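Virulence sensor protein BvgS (Bordetella pertussis, PDB 6ZJ8) is a sensor histidine kinase of the whooping-cough bacterium that probably controls virulence by phosphotransfer, its PAS domain taking part in signal transduction. Local coordinates at residues P36-D41 and D51-T56; F87-V92 and V114-I119. One frame throughout, in Å; residues are numbered along the deposited sequence.

Both contacts belong to one PAS fold and rest on its five-stranded antiparallel sheet, their centres about 12 Å apart. Contact 1 comes first along the chain and is complete before contact 2 begins: it joins strand 37-41 to helix 51-57. Contact 2 brings the loop after helix 79-87 onto strand 110-122. Strand 128-137 runs between these two strands in the sheet. The contacts also touch directly, the Tyr38 ring meeting Leu88 and, through OH, the methyl of Thr118. Both contacts thus reach the same sheet and are joined through Tyr38 within the sensor's PAS domain.

Contact 1 (P36-D41 and D51-T56); sequences PIYVRD and DAYLDT
Tyr53 brings CD2 and CE2 of its ring up to the root of Tyr38, touching CB, CG and CD2 of that residue. The closest pair is Tyr53 CE2 and Tyr38 CD2, 3.5 Å apart. The two rings cross obliquely, with planes at 70° and centroids 5.7 Å apart. Different first torsions bring them together: Tyr53 CG is anti to its backbone N (chi1 -174°), whereas Tyr38 holds CG in the crowded position between N and the carbonyl carbon (chi1 57°). Leu88 packs against both tyrosines, and Trp135 of strand 128-137 meets the Tyr53 ring.

At the start of the strand, Pro36 lies over the first turn of helix 51-57. Its CD meets the methyl of Ala52, and that same CB comes within 3.4 Å of Pro36 N. Pro36 CB leans on the backbone N and CA of Tyr53, while CG passes over the Ala52 carbonyl at 3.7 Å from the oxygen. The same oxygen, Ala52 O, accepts a 2.8 Å hydrogen bond from Thr56 OG1, nearly along the C=O axis. Beside the contact, the side-chain oxygen OD1 of Asn50 accepts from both Ile37 N and Tyr53 N, tying strand to helix start.

No hydrogen bond runs directly between 36-41 and 51-56. The direct contact is van der Waals packing of proline, alanine and two aromatic rings, while Ile37 N and Tyr53 N are satisfied by Asn50 OD1, and Ala52 O by Thr56 OG1.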
loop_
_atom_site.group_PDB
_atom_site.type_symbol
_atom_site.label_atom_id
_atom_site.label_comp_id
_atom_site.label_asym_id
_atom_site.label_seq_id
_atom_site.Cartn_x
_atom_site.Cartn_y
_atom_site.Cartn_z
ATOM N N PRO A 36 -1.074 0.905 -5.024
ATOM C CA PRO A 36 -0.238 1.187 -3.850
ATOM C C PRO A 36 0.685 0.026 -3.515
ATOM O O PRO A 36 0.273 -1.137 -3.502
ATOM C CB PRO A 36 -1.265 1.427 -2.738
ATOM C CG PRO A 36 -2.461 1.947 -3.451
ATOM C CD PRO A 36 -2.494 1.219 -4.770
ATOM N N ILE A 37 1.943 0.355 -3.238
ATOM C CA ILE A 37 2.919 -0.625 -2.783
ATOM C C ILE A 37 3.847 0.060 -1.792
ATOM O O ILE A 37 4.171 1.243 -1.941
ATOM C CB ILE A 37 3.713 -1.242 -3.954
ATOM C CG1 ILE A 37 4.647 -2.338 -3.431
ATOM C CG2 ILE A 37 4.522 -0.181 -4.675
ATOM C CD1 ILE A 37 5.383 -3.077 -4.511
ATOM N N TYR A 38 4.267 -0.690 -0.776
ATOM C CA TYR A 38 5.143 -0.180 0.265
ATOM C C TYR A 38 6.126 -1.269 0.667
ATOM O O TYR A 38 5.983 -2.438 0.296
ATOM C CB TYR A 38 4.348 0.280 1.492
ATOM C CG TYR A 38 3.485 -0.815 2.078
ATOM C CD1 TYR A 38 3.996 -1.706 3.015
ATOM C CD2 TYR A 38 2.164 -0.971 1.682
ATOM C CE1 TYR A 38 3.208 -2.716 3.548
ATOM C CE2 TYR A 38 1.371 -1.976 2.207
ATOM C CZ TYR A 38 1.898 -2.846 3.135
ATOM O OH TYR A 38 1.105 -3.843 3.654
ATOM N N VAL A 39 7.135 -0.870 1.435
ATOM C CA VAL A 39 8.083 -1.793 2.043
ATOM C C VAL A 39 8.269 -1.384 3.496
ATOM O O VAL A 39 8.599 -0.227 3.782
ATOM C CB VAL A 39 9.435 -1.805 1.307
ATOM C CG1 VAL A 39 10.410 -2.725 2.018
ATOM C CG2 VAL A 39 9.242 -2.235 -0.137
ATOM N N ARG A 40 8.060 -2.330 4.407
ATOM C CA ARG A 40 8.151 -2.091 5.841
ATOM C C ARG A 40 9.147 -3.069 6.444
ATOM O O ARG A 40 9.071 -4.275 6.187
ATOM C CB ARG A 40 6.774 -2.238 6.496
ATOM C CG ARG A 40 6.787 -2.169 8.006
ATOM C CD ARG A 40 5.423 -1.784 8.559
ATOM N NE ARG A 40 4.339 -2.604 8.025
ATOM C CZ ARG A 40 3.108 -2.635 8.531
ATOM N NH1 ARG A 40 2.801 -1.900 9.593
ATOM N NH2 ARG A 40 2.182 -3.407 7.981
ATOM N N ASP A 41 10.081 -2.551 7.239
ATOM C CA ASP A 41 11.123 -3.388 7.813
ATOM C C ASP A 41 10.562 -4.214 8.969
ATOM O O ASP A 41 9.369 -4.176 9.280
ATOM C CB ASP A 41 12.310 -2.532 8.261
ATOM C CG ASP A 41 11.994 -1.662 9.467
ATOM O OD1 ASP A 41 10.847 -1.685 9.957
ATOM O OD2 ASP A 41 12.908 -0.948 9.926
ATOM N N ASP A 51 3.607 6.616 -5.156
ATOM C CA ASP A 51 2.656 7.722 -5.120
ATOM C C ASP A 51 1.217 7.232 -5.024
ATOM O O ASP A 51 0.355 7.952 -4.510
ATOM C CB ASP A 51 2.827 8.599 -6.357
ATOM C CG ASP A 51 4.154 9.324 -6.376
ATOM O OD1 ASP A 51 4.866 9.303 -5.348
ATOM O OD2 ASP A 51 4.482 9.915 -7.424
ATOM N N ALA A 52 0.932 6.026 -5.519
ATOM C CA ALA A 52 -0.402 5.462 -5.337
ATOM C C ALA A 52 -0.706 5.284 -3.857
ATOM O O ALA A 52 -1.825 5.555 -3.404
ATOM C CB ALA A 52 -0.516 4.129 -6.074
ATOM N N TYR A 53 0.286 4.834 -3.088
ATOM C CA TYR A 53 0.151 4.766 -1.638
ATOM C C TYR A 53 -0.064 6.157 -1.051
ATOM O O TYR A 53 -1.069 6.418 -0.377
ATOM C CB TYR A 53 1.402 4.111 -1.047
ATOM C CG TYR A 53 1.332 3.849 0.437
ATOM C CD1 TYR A 53 1.439 4.886 1.351
ATOM C CD2 TYR A 53 1.174 2.561 0.925
ATOM C CE1 TYR A 53 1.373 4.649 2.707
ATOM C CE2 TYR A 53 1.109 2.314 2.280
ATOM C CZ TYR A 53 1.210 3.360 3.166
ATOM O OH TYR A 53 1.149 3.117 4.518
ATOM N N LEU A 54 0.873 7.070 -1.314
ATOM C CA LEU A 54 0.847 8.379 -0.669
ATOM C C LEU A 54 -0.398 9.171 -1.050
ATOM O O LEU A 54 -0.998 9.840 -0.201
ATOM C CB LEU A 54 2.108 9.160 -1.039
ATOM C CG LEU A 54 3.424 8.505 -0.618
ATOM C CD1 LEU A 54 4.615 9.261 -1.185
ATOM C CD2 LEU A 54 3.501 8.427 0.904
ATOM N N ASP A 55 -0.800 9.118 -2.322
ATOM C CA ASP A 55 -1.916 9.940 -2.779
ATOM C C ASP A 55 -3.263 9.415 -2.297
ATOM O O ASP A 55 -4.231 10.181 -2.254
ATOM C CB ASP A 55 -1.908 10.036 -4.305
ATOM C CG ASP A 55 -0.814 10.953 -4.828
ATOM O OD1 ASP A 55 -0.071 11.532 -4.008
ATOM O OD2 ASP A 55 -0.699 11.098 -6.064
ATOM N N THR A 56 -3.355 8.133 -1.941
ATOM C CA THR A 56 -4.567 7.641 -1.298
ATOM C C THR A 56 -4.928 8.504 -0.097
ATOM O O THR A 56 -6.110 8.760 0.167
ATOM C CB THR A 56 -4.379 6.187 -0.858
ATOM O OG1 THR A 56 -4.240 5.350 -2.013
ATOM C CG2 THR A 56 -5.569 5.717 -0.018
#

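Contact 2 (F87-V92 and V114-I119); sequences FLLTRV and VYQWTI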
loop_
_atom_site.group_PDB
_atom_site.type_symbol
_atom_site.label_atom_id
_atom_site.label_comp_id
_atom_site.label_asym_id
_atom_site.label_seq_id
_atom_site.Cartn_x
_atom_site.Cartn_y
_atom_site.Cartn_z
ATOM N N PHE A 87 -5.721 0.030 5.705
ATOM C CA PHE A 87 -5.265 -0.521 4.435
ATOM C C PHE A 87 -4.166 -1.559 4.609
ATOM O O PHE A 87 -4.008 -2.435 3.751
ATOM C CB PHE A 87 -4.762 0.598 3.523
ATOM C CG PHE A 87 -5.853 1.461 2.969
ATOM C CD1 PHE A 87 -6.287 2.578 3.658
ATOM C CD2 PHE A 87 -6.444 1.155 1.755
ATOM C CE1 PHE A 87 -7.292 3.375 3.145
ATOM C CE2 PHE A 87 -7.447 1.948 1.237
ATOM C CZ PHE A 87 -7.872 3.058 1.931
ATOM N N LEU A 88 -3.396 -1.474 5.689
ATOM C CA LEU A 88 -2.307 -2.408 5.922
ATOM C C LEU A 88 -2.827 -3.668 6.603
ATOM O O LEU A 88 -3.989 -3.757 7.007
ATOM C CB LEU A 88 -1.219 -1.756 6.774
ATOM C CG LEU A 88 -0.644 -0.460 6.204
ATOM C CD1 LEU A 88 0.177 0.249 7.259
ATOM C CD2 LEU A 88 0.198 -0.738 4.975
ATOM N N LEU A 89 -1.946 -4.652 6.728
ATOM C CA LEU A 89 -2.245 -5.901 7.407
ATOM C C LEU A 89 -1.517 -5.948 8.744
ATOM O O LEU A 89 -0.449 -5.351 8.911
ATOM C CB LEU A 89 -1.845 -7.104 6.552
ATOM C CG LEU A 89 -2.609 -7.273 5.237
ATOM C CD1 LEU A 89 -2.172 -8.545 4.530
ATOM C CD2 LEU A 89 -4.111 -7.285 5.480
ATOM N N THR A 90 -2.110 -6.665 9.694
ATOM C CA THR A 90 -1.530 -6.773 11.025
ATOM C C THR A 90 -0.171 -7.463 10.960
ATOM O O THR A 90 0.122 -8.238 10.043
ATOM C CB THR A 90 -2.473 -7.542 11.953
ATOM O OG1 THR A 90 -3.807 -7.039 11.808
ATOM C CG2 THR A 90 -2.041 -7.388 13.403
ATOM N N ARG A 91 0.670 -7.167 11.948
ATOM C CA ARG A 91 2.033 -7.692 12.011
ATOM C C ARG A 91 1.993 -9.044 12.718
ATOM O O ARG A 91 1.872 -9.115 13.944
ATOM C CB ARG A 91 2.948 -6.702 12.725
ATOM C CG ARG A 91 4.435 -7.002 12.593
ATOM C CD ARG A 91 5.293 -5.858 13.126
ATOM N NE ARG A 91 5.070 -5.604 14.548
ATOM C CZ ARG A 91 5.656 -6.276 15.536
ATOM N NH1 ARG A 91 6.506 -7.260 15.269
ATOM N NH2 ARG A 91 5.387 -5.965 16.797
ATOM N N VAL A 92 2.098 -10.123 11.939
ATOM C CA VAL A 92 2.012 -11.469 12.496
ATOM C C VAL A 92 3.367 -11.884 13.061
ATOM O O VAL A 92 4.419 -11.353 12.696
ATOM C CB VAL A 92 1.518 -12.471 11.433
ATOM C CG1 VAL A 92 1.307 -13.850 12.043
ATOM C CG2 VAL A 92 0.230 -11.976 10.793
ATOM N N VAL A 114 -10.933 -3.519 -1.061
ATOM C CA VAL A 114 -9.514 -3.580 -1.388
ATOM C C VAL A 114 -9.006 -5.003 -1.207
ATOM O O VAL A 114 -9.456 -5.746 -0.330
ATOM C CB VAL A 114 -8.681 -2.601 -0.528
ATOM C CG1 VAL A 114 -9.097 -1.169 -0.808
ATOM C CG2 VAL A 114 -8.822 -2.930 0.956
ATOM N N TYR A 115 -8.052 -5.373 -2.056
ATOM C CA TYR A 115 -7.364 -6.657 -1.993
ATOM C C TYR A 115 -5.958 -6.396 -1.467
ATOM O O TYR A 115 -5.139 -5.776 -2.155
ATOM C CB TYR A 115 -7.338 -7.316 -3.371
ATOM C CG TYR A 115 -6.801 -8.726 -3.378
ATOM C CD1 TYR A 115 -7.545 -9.772 -2.852
ATOM C CD2 TYR A 115 -5.558 -9.016 -3.925
ATOM C CE1 TYR A 115 -7.064 -11.066 -2.857
ATOM C CE2 TYR A 115 -5.067 -10.311 -3.936
ATOM C CZ TYR A 115 -5.825 -11.332 -3.401
ATOM O OH TYR A 115 -5.346 -12.624 -3.406
ATOM N N GLN A 116 -5.680 -6.865 -0.253
ATOM C CA GLN A 116 -4.441 -6.575 0.454
ATOM C C GLN A 116 -3.489 -7.765 0.392
ATOM O O GLN A 116 -3.916 -8.922 0.372
ATOM C CB GLN A 116 -4.732 -6.226 1.915
ATOM C CG GLN A 116 -5.745 -5.109 2.103
ATOM C CD GLN A 116 -6.363 -5.117 3.485
ATOM O OE1 GLN A 116 -6.948 -6.114 3.908
ATOM N NE2 GLN A 116 -6.235 -4.007 4.199
ATOM N N TRP A 117 -2.190 -7.471 0.381
ATOM C CA TRP A 117 -1.185 -8.516 0.246
ATOM C C TRP A 117 0.118 -8.085 0.905
ATOM O O TRP A 117 0.411 -6.893 1.018
ATOM C CB TRP A 117 -0.938 -8.847 -1.230
ATOM C CG TRP A 117 -0.466 -7.668 -2.022
ATOM C CD1 TRP A 117 -1.241 -6.706 -2.598
ATOM C CD2 TRP A 117 0.891 -7.321 -2.320
ATOM N NE1 TRP A 117 -0.453 -5.783 -3.238
ATOM C CE2 TRP A 117 0.862 -6.138 -3.083
ATOM C CE3 TRP A 117 2.129 -7.897 -2.017
ATOM C CZ2 TRP A 117 2.021 -5.521 -3.549
ATOM C CZ3 TRP A 117 3.280 -7.282 -2.479
ATOM C CH2 TRP A 117 3.217 -6.107 -3.238
ATOM N N THR A 118 0.898 -9.077 1.340
ATOM C CA THR A 118 2.235 -8.837 1.862
ATOM C C THR A 118 3.121 -10.029 1.528
ATOM O O THR A 118 2.669 -11.176 1.561
ATOM C CB THR A 118 2.236 -8.608 3.380
ATOM O OG1 THR A 118 1.708 -9.760 4.046
ATOM C CG2 THR A 118 1.409 -7.385 3.746
ATOM N N ILE A 119 4.386 -9.746 1.209
ATOM C CA ILE A 119 5.382 -10.766 0.932
ATOM C C ILE A 119 6.574 -10.507 1.854
ATOM O O ILE A 119 7.145 -9.412 1.814
ATOM C CB ILE A 119 5.843 -10.765 -0.535
ATOM C CG1 ILE A 119 4.654 -10.865 -1.494
ATOM C CG2 ILE A 119 6.814 -11.914 -0.782
ATOM C CD1 ILE A 119 4.100 -12.257 -1.627
#
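One weak hydrogen bond joins the segments: Gln116 NE2 donates to Phe87 O at 2.8 Å, bent to 141° at the hydrogen. The side chain of Gln116, extended beyond CG, reaches from strand 110-122 to the end of helix 79-87, where NE2 also makes a weak bond to Glu86 O. One amide thus serves two consecutive carbonyls just before Leu88 leaves helical geometry.

Van der Waals packing flanks this bond. Leu89 forks over the strand: CD2 lies 3.8 Å from Gln116 CB and sets a methyl against the polar OE1 of the same residue at 3.4 Å, whereas CD1 reaches Thr118 CG2, also at 3.8 Å. Thr118 turns that methyl beside its backbone N and places OG1 in the crowded position (chi1 60°). Phe87 crosses Val114 at about a right angle, its CE2 standing 4.1 Å from CG1. Phe57 and Trp135 meet the Phe87 ring as well.

Leu89 O in turn receives a weak hydrogen bond from Arg40 NH2, linking the loop to strand 37-41. Here the end of helix 79-87 and its loop lie on strand 110-122, part of the five-stranded antiparallel sheet in order 2-1-5-4-3 that is characteristic of the PAS fold.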